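Local coordinates for 5' nucleotidase family protein (Staphylococcus aureus subsp. aureus, PDB 4Q7F), which belongs to the 5' nucleotidase family, pairing a metal-binding calcineurin-like phosphoesterase domain with a C-terminal 5'-nucleotidase domain, at residues 119-133 / 137-149. Residues are numbered along the deposited sequence; the frame is centred on the assembly and turned at random.
Sequences LKDTLRRLNYPVLCA and ENDSTLTDNGVKY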
ATOM      1  N   LEU A 119       1.915   8.644  14.260  1.00 26.67           N
ATOM      2  CA  LEU A 119       0.507   8.684  13.847  1.00 25.92           C
ATOM      3  C   LEU A 119      -0.338   9.549  14.789  1.00 27.31           C
ATOM      4  O   LEU A 119      -1.069  10.444  14.336  1.00 24.10           O
ATOM      5  CB  LEU A 119      -0.076   7.280  13.772  1.00 26.41           C
ATOM      6  CG  LEU A 119      -1.557   7.199  13.387  1.00 26.86           C
ATOM      7  CD1 LEU A 119      -1.826   7.920  12.067  1.00 27.71           C
ATOM      8  CD2 LEU A 119      -2.024   5.757  13.318  1.00 26.69           C
ATOM      9  N   LYS A 120      -0.226   9.295  16.094  1.00 29.42           N
ATOM     10  CA  LYS A 120      -0.997  10.051  17.076  1.00 29.90           C
ATOM     11  C   LYS A 120      -0.729  11.551  16.953  1.00 29.91           C
ATOM     12  O   LYS A 120      -1.672  12.355  16.981  1.00 28.18           O
ATOM     13  CB  LYS A 120      -0.725   9.570  18.505  1.00 33.10           C
ATOM     14  CG  LYS A 120      -1.250   8.170  18.829  1.00 34.38           C
ATOM     15  CD  LYS A 120      -1.090   7.882  20.312  1.00 36.84           C
ATOM     16  CE  LYS A 120      -1.648   6.526  20.702  1.00 39.14           C
ATOM     17  NZ  LYS A 120      -1.381   6.207  22.141  1.00 43.39           N
ATOM     18  N   ASP A 121       0.549  11.930  16.848  1.00 30.18           N
ATOM     19  CA  ASP A 121       0.927  13.342  16.665  1.00 31.45           C
ATOM     20  C   ASP A 121       0.266  13.929  15.393  1.00 30.13           C
ATOM     21  O   ASP A 121      -0.187  15.082  15.371  1.00 29.56           O
ATOM     22  CB  ASP A 121       2.441  13.469  16.548  1.00 32.54           C
ATOM     23  CG  ASP A 121       2.883  14.882  16.295  1.00 34.13           C
ATOM     24  OD1 ASP A 121       2.700  15.727  17.194  1.00 36.19           O
ATOM     25  OD2 ASP A 121       3.426  15.156  15.186  1.00 34.83           O
ATOM     26  N   THR A 122       0.252  13.134  14.328  1.00 27.43           N
ATOM     27  CA  THR A 122      -0.365  13.525  13.072  1.00 26.37           C
ATOM     28  C   THR A 122      -1.868  13.803  13.271  1.00 26.42           C
ATOM     29  O   THR A 122      -2.381  14.905  12.913  1.00 23.94           O
ATOM     30  CB  THR A 122      -0.112  12.441  11.990  1.00 26.64           C
ATOM     31  OG1 THR A 122       1.287  12.406  11.686  1.00 27.39           O
ATOM     32  CG2 THR A 122      -0.866  12.722  10.723  1.00 26.31           C
ATOM     33  N   LEU A 123      -2.571  12.872  13.916  1.00 25.55           N
ATOM     34  CA  LEU A 123      -4.002  13.057  14.117  1.00 25.80           C
ATOM     35  C   LEU A 123      -4.341  14.319  14.893  1.00 26.68           C
ATOM     36  O   LEU A 123      -5.351  14.959  14.609  1.00 24.85           O
ATOM     37  CB  LEU A 123      -4.652  11.851  14.792  1.00 26.96           C
ATOM     38  CG  LEU A 123      -4.485  10.515  14.041  1.00 26.81           C
ATOM     39  CD1 LEU A 123      -5.264   9.396  14.721  1.00 28.28           C
ATOM     40  CD2 LEU A 123      -4.912  10.658  12.609  1.00 26.95           C
ATOM     41  N   ARG A 124      -3.514  14.678  15.875  0.60 28.68           N
ATOM     42  CA  ARG A 124      -3.801  15.877  16.666  0.60 30.66           C
ATOM     43  C   ARG A 124      -3.432  17.171  15.932  0.60 29.83           C
ATOM     44  O   ARG A 124      -3.932  18.229  16.277  0.60 29.61           O
ATOM     45  CB  ARG A 124      -3.196  15.807  18.088  0.60 33.77           C
ATOM     46  CG  ARG A 124      -1.698  15.592  18.210  0.60 34.79           C
ATOM     47  CD  ARG A 124      -1.257  15.591  19.686  0.60 36.84           C
ATOM     48  NE  ARG A 124       0.139  15.164  19.833  0.60 37.87           N
ATOM     49  CZ  ARG A 124       0.551  13.922  20.106  0.60 37.34           C
ATOM     50  NH1 ARG A 124       1.852  13.671  20.186  0.60 38.25           N
ATOM     51  NH2 ARG A 124      -0.312  12.926  20.301  0.60 36.62           N
ATOM     52  N   ARG A 125      -2.569  17.077  14.925  1.00 28.85           N
ATOM     53  CA  ARG A 125      -2.175  18.239  14.127  1.00 30.94           C
ATOM     54  C   ARG A 125      -3.240  18.553  13.012  1.00 29.17           C
ATOM     55  O   ARG A 125      -3.355  19.687  12.557  1.00 27.54           O
ATOM     56  CB  ARG A 125      -0.796  18.038  13.484  1.00 32.83           C
ATOM     57  CG  ARG A 125       0.392  18.118  14.438  1.00 37.29           C
ATOM     58  CD  ARG A 125       1.701  17.788  13.699  1.00 39.98           C
ATOM     59  NE  ARG A 125       2.889  17.824  14.568  1.00 45.43           N
ATOM     60  CZ  ARG A 125       3.553  18.929  14.924  1.00 50.20           C
ATOM     61  NH1 ARG A 125       3.157  20.129  14.518  1.00 51.06           N
ATOM     62  NH2 ARG A 125       4.619  18.834  15.711  1.00 56.57           N
ATOM     63  N   LEU A 126      -3.995  17.540  12.589  1.00 26.29           N
ATOM     64  CA  LEU A 126      -5.035  17.715  11.577  1.00 25.32           C
ATOM     65  C   LEU A 126      -6.230  18.479  12.145  1.00 25.41           C
ATOM     66  O   LEU A 126      -6.584  18.322  13.325  1.00 25.51           O
ATOM     67  CB  LEU A 126      -5.525  16.377  11.044  1.00 23.90           C
ATOM     68  CG  LEU A 126      -4.520  15.523  10.268  1.00 23.77           C
ATOM     69  CD1 LEU A 126      -5.005  14.093  10.076  1.00 23.07           C
ATOM     70  CD2 LEU A 126      -4.220  16.146   8.907  1.00 22.67           C
ATOM     71  N   ASN A 127      -6.855  19.268  11.286  1.00 24.14           N
ATOM     72  CA  ASN A 127      -8.015  20.101  11.676  1.00 25.33           C
ATOM     73  C   ASN A 127      -9.398  19.480  11.354  1.00 24.29           C
ATOM     74  O   ASN A 127     -10.380  20.172  11.262  1.00 23.74           O
ATOM     75  CB  ASN A 127      -7.880  21.516  11.099  1.00 25.35           C
ATOM     76  CG  ASN A 127      -7.944  21.549   9.584  1.00 24.82           C
ATOM     77  OD1 ASN A 127      -8.384  20.605   8.951  1.00 25.50           O
ATOM     78  ND2 ASN A 127      -7.502  22.654   8.995  1.00 26.05           N
ATOM     79  N   TYR A 128      -9.445  18.157  11.223  1.00 23.48           N
ATOM     80  CA  TYR A 128     -10.684  17.432  11.028  1.00 23.91           C
ATOM     81  C   TYR A 128     -10.496  16.058  11.669  1.00 24.54           C
ATOM     82  O   TYR A 128      -9.374  15.618  11.837  1.00 24.20           O
ATOM     83  CB  TYR A 128     -11.026  17.285   9.544  1.00 23.28           C
ATOM     84  CG  TYR A 128      -9.926  16.640   8.733  1.00 23.09           C
ATOM     85  CD1 TYR A 128      -9.812  15.255   8.640  1.00 23.28           C
ATOM     86  CD2 TYR A 128      -8.998  17.415   8.080  1.00 23.55           C
ATOM     87  CE1 TYR A 128      -8.804  14.668   7.906  1.00 22.81           C
ATOM     88  CE2 TYR A 128      -7.983  16.846   7.347  1.00 23.33           C
ATOM     89  CZ  TYR A 128      -7.897  15.469   7.263  1.00 22.86           C
ATOM     90  OH  TYR A 128      -6.891  14.936   6.530  1.00 22.64           O
ATOM     91  N   PRO A 129     -11.596  15.383  12.031  1.00 25.54           N
ATOM     92  CA  PRO A 129     -11.504  14.084  12.673  1.00 25.37           C
ATOM     93  C   PRO A 129     -11.200  12.927  11.751  1.00 24.15           C
ATOM     94  O   PRO A 129     -11.598  12.925  10.590  1.00 23.66           O
ATOM     95  CB  PRO A 129     -12.906  13.874  13.249  1.00 26.43           C
ATOM     96  CG  PRO A 129     -13.788  14.667  12.373  1.00 26.92           C
ATOM     97  CD  PRO A 129     -12.976  15.900  12.045  1.00 26.21           C
ATOM     98  N   VAL A 130     -10.500  11.938  12.289  1.00 24.17           N
ATOM     99  CA  VAL A 130     -10.212  10.707  11.556  1.00 22.39           C
ATOM    100  C   VAL A 130     -11.067   9.639  12.231  1.00 21.85           C
ATOM    101  O   VAL A 130     -10.958   9.417  13.438  1.00 21.65           O
ATOM    102  CB  VAL A 130      -8.714  10.380  11.548  1.00 23.65           C
ATOM    103  CG1 VAL A 130      -8.474   8.975  10.987  1.00 22.81           C
ATOM    104  CG2 VAL A 130      -7.969  11.412  10.712  1.00 23.56           C
ATOM    105  N   LEU A 131     -11.938   8.995  11.455  1.00 21.26           N
ATOM    106  CA  LEU A 131     -12.899   8.056  12.020  1.00 21.88           C
ATOM    107  C   LEU A 131     -12.456   6.613  11.824  1.00 21.53           C
ATOM    108  O   LEU A 131     -12.230   6.190  10.696  1.00 21.10           O
ATOM    109  CB  LEU A 131     -14.270   8.272  11.376  1.00 21.59           C
ATOM    110  CG  LEU A 131     -14.868   9.683  11.560  1.00 22.43           C
ATOM    111  CD1 LEU A 131     -16.130   9.816  10.717  1.00 22.64           C
ATOM    112  CD2 LEU A 131     -15.174   9.977  13.018  1.00 23.42           C
ATOM    113  N   CYS A 132     -12.312   5.886  12.930  1.00 21.94           N
ATOM    114  CA  CYS A 132     -11.931   4.453  12.889  1.00 22.01           C
ATOM    115  C   CYS A 132     -12.633   3.726  14.020  1.00 23.42           C
ATOM    116  O   CYS A 132     -12.211   3.804  15.175  1.00 23.35           O
ATOM    117  CB  CYS A 132     -10.431   4.281  13.010  1.00 21.64           C
ATOM    118  SG  CYS A 132      -9.946   2.543  12.883  1.00 23.17           S
ATOM    119  N   ALA A 133     -13.704   3.010  13.690  1.00 24.67           N
ATOM    120  CA  ALA A 133     -14.487   2.307  14.706  1.00 26.84           C
ATOM    121  C   ALA A 133     -14.011   0.889  15.066  1.00 27.95           C
ATOM    122  O   ALA A 133     -14.447   0.314  16.080  1.00 28.53           O
ATOM    123  CB  ALA A 133     -15.949   2.264  14.267  1.00 28.29           C
ATOM    124  N   GLU A 137      -7.297   0.748  21.000  1.00 32.66           N
ATOM    125  CA  GLU A 137      -6.065   0.912  21.740  1.00 35.28           C
ATOM    126  C   GLU A 137      -6.500   0.686  23.192  1.00 38.79           C
ATOM    127  O   GLU A 137      -7.254   1.486  23.759  1.00 37.80           O
ATOM    128  CB  GLU A 137      -5.493   2.295  21.549  1.00 36.43           C
ATOM    129  CG  GLU A 137      -4.189   2.498  22.290  1.00 38.43           C
ATOM    130  CD  GLU A 137      -3.715   3.934  22.257  1.00 38.92           C
ATOM    131  OE1 GLU A 137      -4.547   4.862  22.224  1.00 42.44           O
ATOM    132  OE2 GLU A 137      -2.500   4.136  22.315  1.00 40.92           O
ATOM    133  N   ASN A 138      -6.036  -0.408  23.781  1.00 42.12           N
ATOM    134  CA  ASN A 138      -6.452  -0.796  25.115  1.00 47.14           C
ATOM    135  C   ASN A 138      -7.972  -1.060  25.084  1.00 48.66           C
ATOM    136  O   ASN A 138      -8.428  -1.869  24.262  1.00 50.46           O
ATOM    137  CB  ASN A 138      -5.991   0.212  26.188  1.00 48.83           C
ATOM    138  CG  ASN A 138      -4.472   0.276  26.311  1.00 50.24           C
ATOM    139  OD1 ASN A 138      -3.763  -0.694  26.022  1.00 51.52           O
ATOM    140  ND2 ASN A 138      -3.969   1.416  26.759  1.00 52.53           N
ATOM    141  N   ASP A 139      -8.750  -0.365  25.904  0.60 47.96           N
ATOM    142  CA  ASP A 139     -10.184  -0.633  25.963  0.60 49.72           C
ATOM    143  C   ASP A 139     -11.077   0.444  25.330  0.60 47.09           C
ATOM    144  O   ASP A 139     -12.206   0.651  25.755  0.60 50.17           O
ATOM    145  CB  ASP A 139     -10.581  -0.922  27.425  0.60 52.08           C
ATOM    146  CG  ASP A 139      -9.837  -2.126  28.001  0.60 52.70           C
ATOM    147  OD1 ASP A 139      -9.402  -3.003  27.223  0.60 51.75           O
ATOM    148  OD2 ASP A 139      -9.695  -2.204  29.236  0.60 58.47           O
ATOM    149  N   SER A 140     -10.568   1.117  24.301  1.00 44.57           N
ATOM    150  CA  SER A 140     -11.353   2.105  23.565  1.00 42.08           C
ATOM    151  C   SER A 140     -10.745   2.272  22.165  1.00 37.63           C
ATOM    152  O   SER A 140      -9.687   1.713  21.876  1.00 35.63           O
ATOM    153  CB  SER A 140     -11.415   3.446  24.307  1.00 43.88           C
ATOM    154  OG  SER A 140     -10.152   4.083  24.311  1.00 46.84           O
ATOM    155  N   THR A 141     -11.432   3.005  21.301  1.00 34.40           N
ATOM    156  CA  THR A 141     -10.945   3.224  19.947  1.00 33.25           C
ATOM    157  C   THR A 141      -9.663   4.059  19.968  1.00 32.15           C
ATOM    158  O   THR A 141      -9.499   4.940  20.803  1.00 31.57           O
ATOM    159  CB  THR A 141     -12.005   3.895  19.050  1.00 32.84           C
ATOM    160  OG1 THR A 141     -12.452   5.119  19.659  1.00 33.18           O
ATOM    161  CG2 THR A 141     -13.204   2.956  18.834  1.00 33.46           C
ATOM    162  N   LEU A 142      -8.741   3.724  19.077  1.00 31.77           N
ATOM    163  CA  LEU A 142      -7.493   4.469  18.928  1.00 31.09           C
ATOM    164  C   LEU A 142      -7.837   5.926  18.637  1.00 30.94           C
ATOM    165  O   LEU A 142      -7.299   6.830  19.267  1.00 30.25           O
ATOM    166  CB  LEU A 142      -6.652   3.872  17.798  1.00 30.13           C
ATOM    167  CG  LEU A 142      -5.467   4.698  17.292  1.00 29.61           C
ATOM    168  CD1 LEU A 142      -4.466   5.025  18.390  1.00 30.33           C
ATOM    169  CD2 LEU A 142      -4.797   3.967  16.142  1.00 29.68           C
ATOM    170  N   THR A 143      -8.742   6.137  17.676  1.00 31.04           N
ATOM    171  CA  THR A 143      -9.215   7.490  17.319  1.00 30.92           C
ATOM    172  C   THR A 143     -10.283   7.946  18.296  1.00 31.57           C
ATOM    173  O   THR A 143     -10.926   7.121  18.962  1.00 31.64           O
ATOM    174  CB  THR A 143      -9.795   7.565  15.887  1.00 29.61           C
ATOM    175  OG1 THR A 143     -10.829   6.578  15.694  1.00 29.12           O
ATOM    176  CG2 THR A 143      -8.713   7.342  14.866  1.00 28.99           C
ATOM    177  N   ASP A 144     -10.453   9.260  18.407  1.00 31.48           N
ATOM    178  CA  ASP A 144     -11.475   9.810  19.291  1.00 33.36           C
ATOM    179  C   ASP A 144     -12.846   9.220  18.977  1.00 32.20           C
ATOM    180  O   ASP A 144     -13.593   8.871  19.877  1.00 32.56           O
ATOM    181  CB  ASP A 144     -11.546  11.340  19.176  1.00 35.40           C
ATOM    182  CG  ASP A 144     -10.300  12.031  19.710  1.00 37.45           C
ATOM    183  OD1 ASP A 144      -9.519  11.390  20.427  1.00 40.65           O
ATOM    184  OD2 ASP A 144     -10.102  13.222  19.419  1.00 42.06           O
ATOM    185  N   ASN A 145     -13.184   9.125  17.699  1.00 29.81           N
ATOM    186  CA  ASN A 145     -14.478   8.590  17.304  1.00 30.04           C
ATOM    187  C   ASN A 145     -14.397   7.694  16.095  1.00 28.36           C
ATOM    188  O   ASN A 145     -13.423   7.712  15.350  1.00 26.70           O
ATOM    189  CB  ASN A 145     -15.440   9.723  16.983  1.00 31.12           C
ATOM    190  CG  ASN A 145     -15.949  10.436  18.218  1.00 32.66           C
ATOM    191  OD1 ASN A 145     -16.762   9.902  18.960  1.00 33.01           O
ATOM    192  ND2 ASN A 145     -15.509  11.659  18.411  1.00 33.48           N
ATOM    193  N   GLY A 146     -15.445   6.908  15.923  1.00 27.93           N
ATOM    194  CA  GLY A 146     -15.575   6.035  14.788  1.00 27.56           C
ATOM    195  C   GLY A 146     -16.808   6.368  13.978  1.00 27.39           C
ATOM    196  O   GLY A 146     -16.924   5.941  12.834  1.00 25.50           O
ATOM    197  N   VAL A 147     -17.720   7.161  14.555  1.00 28.18           N
ATOM    198  CA  VAL A 147     -18.943   7.532  13.880  1.00 29.75           C
ATOM    199  C   VAL A 147     -19.196   9.048  14.016  1.00 30.34           C
ATOM    200  O   VAL A 147     -18.859   9.643  15.036  1.00 29.49           O
ATOM    201  CB  VAL A 147     -20.136   6.734  14.447  1.00 32.12           C
ATOM    202  CG1 VAL A 147     -21.450   7.190  13.822  1.00 33.80           C
ATOM    203  CG2 VAL A 147     -19.933   5.242  14.220  1.00 32.13           C
ATOM    204  N   LYS A 148     -19.731   9.642  12.947  1.00 30.08           N
ATOM    205  CA  LYS A 148     -20.067  11.074  12.875  1.00 31.87           C
ATOM    206  C   LYS A 148     -21.478  11.232  12.312  1.00 31.61           C
ATOM    207  O   LYS A 148     -21.861  10.551  11.355  1.00 30.88           O
ATOM    208  CB  LYS A 148     -19.065  11.789  11.952  1.00 32.58           C
ATOM    209  CG  LYS A 148     -19.353  13.253  11.635  1.00 35.16           C
ATOM    210  CD  LYS A 148     -18.316  13.792  10.649  1.00 34.77           C
ATOM    211  CE  LYS A 148     -18.681  15.167  10.108  1.00 36.53           C
ATOM    212  NZ  LYS A 148     -18.844  16.197  11.172  1.00 36.99           N
ATOM    213  N   TYR A 149     -22.251  12.141  12.887  1.00 32.50           N
ATOM    214  CA  TYR A 149     -23.594  12.394  12.404  1.00 33.28           C
ATOM    215  C   TYR A 149     -23.733  13.873  12.051  1.00 34.00           C
ATOM    216  O   TYR A 149     -23.139  14.721  12.711  1.00 31.01           O
ATOM    217  CB  TYR A 149     -24.629  12.040  13.485  1.00 36.11           C
ATOM    218  CG  TYR A 149     -24.712  10.569  13.841  1.00 36.72           C
ATOM    219  CD1 TYR A 149     -25.395   9.678  13.023  1.00 37.70           C
ATOM    220  CD2 TYR A 149     -24.160  10.083  15.019  1.00 37.72           C
ATOM    221  CE1 TYR A 149     -25.488   8.325  13.348  1.00 40.06           C
ATOM    222  CE2 TYR A 149     -24.263   8.736  15.365  1.00 39.42           C
ATOM    223  CZ  TYR A 149     -24.922   7.862  14.524  1.00 39.53           C
ATOM    224  OH  TYR A 149     -25.030   6.533  14.855  1.00 41.51           O
TER
HETATM  225  O   HOH W   1     -12.052  10.797  15.637  1.00 24.61           O
HETATM  226  O   HOH W   2      -9.784   3.911  16.179  1.00 22.71           O
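Thr143 packs against the extended backbone of 130-132 in the calcineurin-like phosphoesterase domain. Here the chain leaves helix 116-125, passes a beta hairpin with a type II' turn from Glu137 to Ser140, and enters edge strand 147-152 of a mixed sheet. The Thr143 side chain has two branches with different tasks. Thr143 CG2 lies 4.0 Å from Leu123 CD1 on the helix. OG1 sits between its own backbone N and carbonyl carbon (chi1 54°), and from there it donates to Asn145 O from above the carbonyl plane. Cys132 N also reaches Asn145 O, at 3.2 Å, but in the carbonyl plane and on a lone pair. That oxygen therefore takes two donors from different directions. Two waters widen the link: one joins Val130 O to Asn145 N, the other Cys132 O to Thr143 N. At the helix, Leu119 CD2 meets Leu142 CD2, and Phe112 touches both leucines. Extended Lys120 and Glu137 approach from opposite directions. Lys120 NZ and Glu137 OE2 form a salt bridge, but the modelled 2.4 Å is too short to be taken literally. Ala133 CB rests 3.8 Å from Gly146 CA. Leu131 crosses Lys148 at about a right angle, with Leu131 CD1 3.7 Å from Lys148 CB.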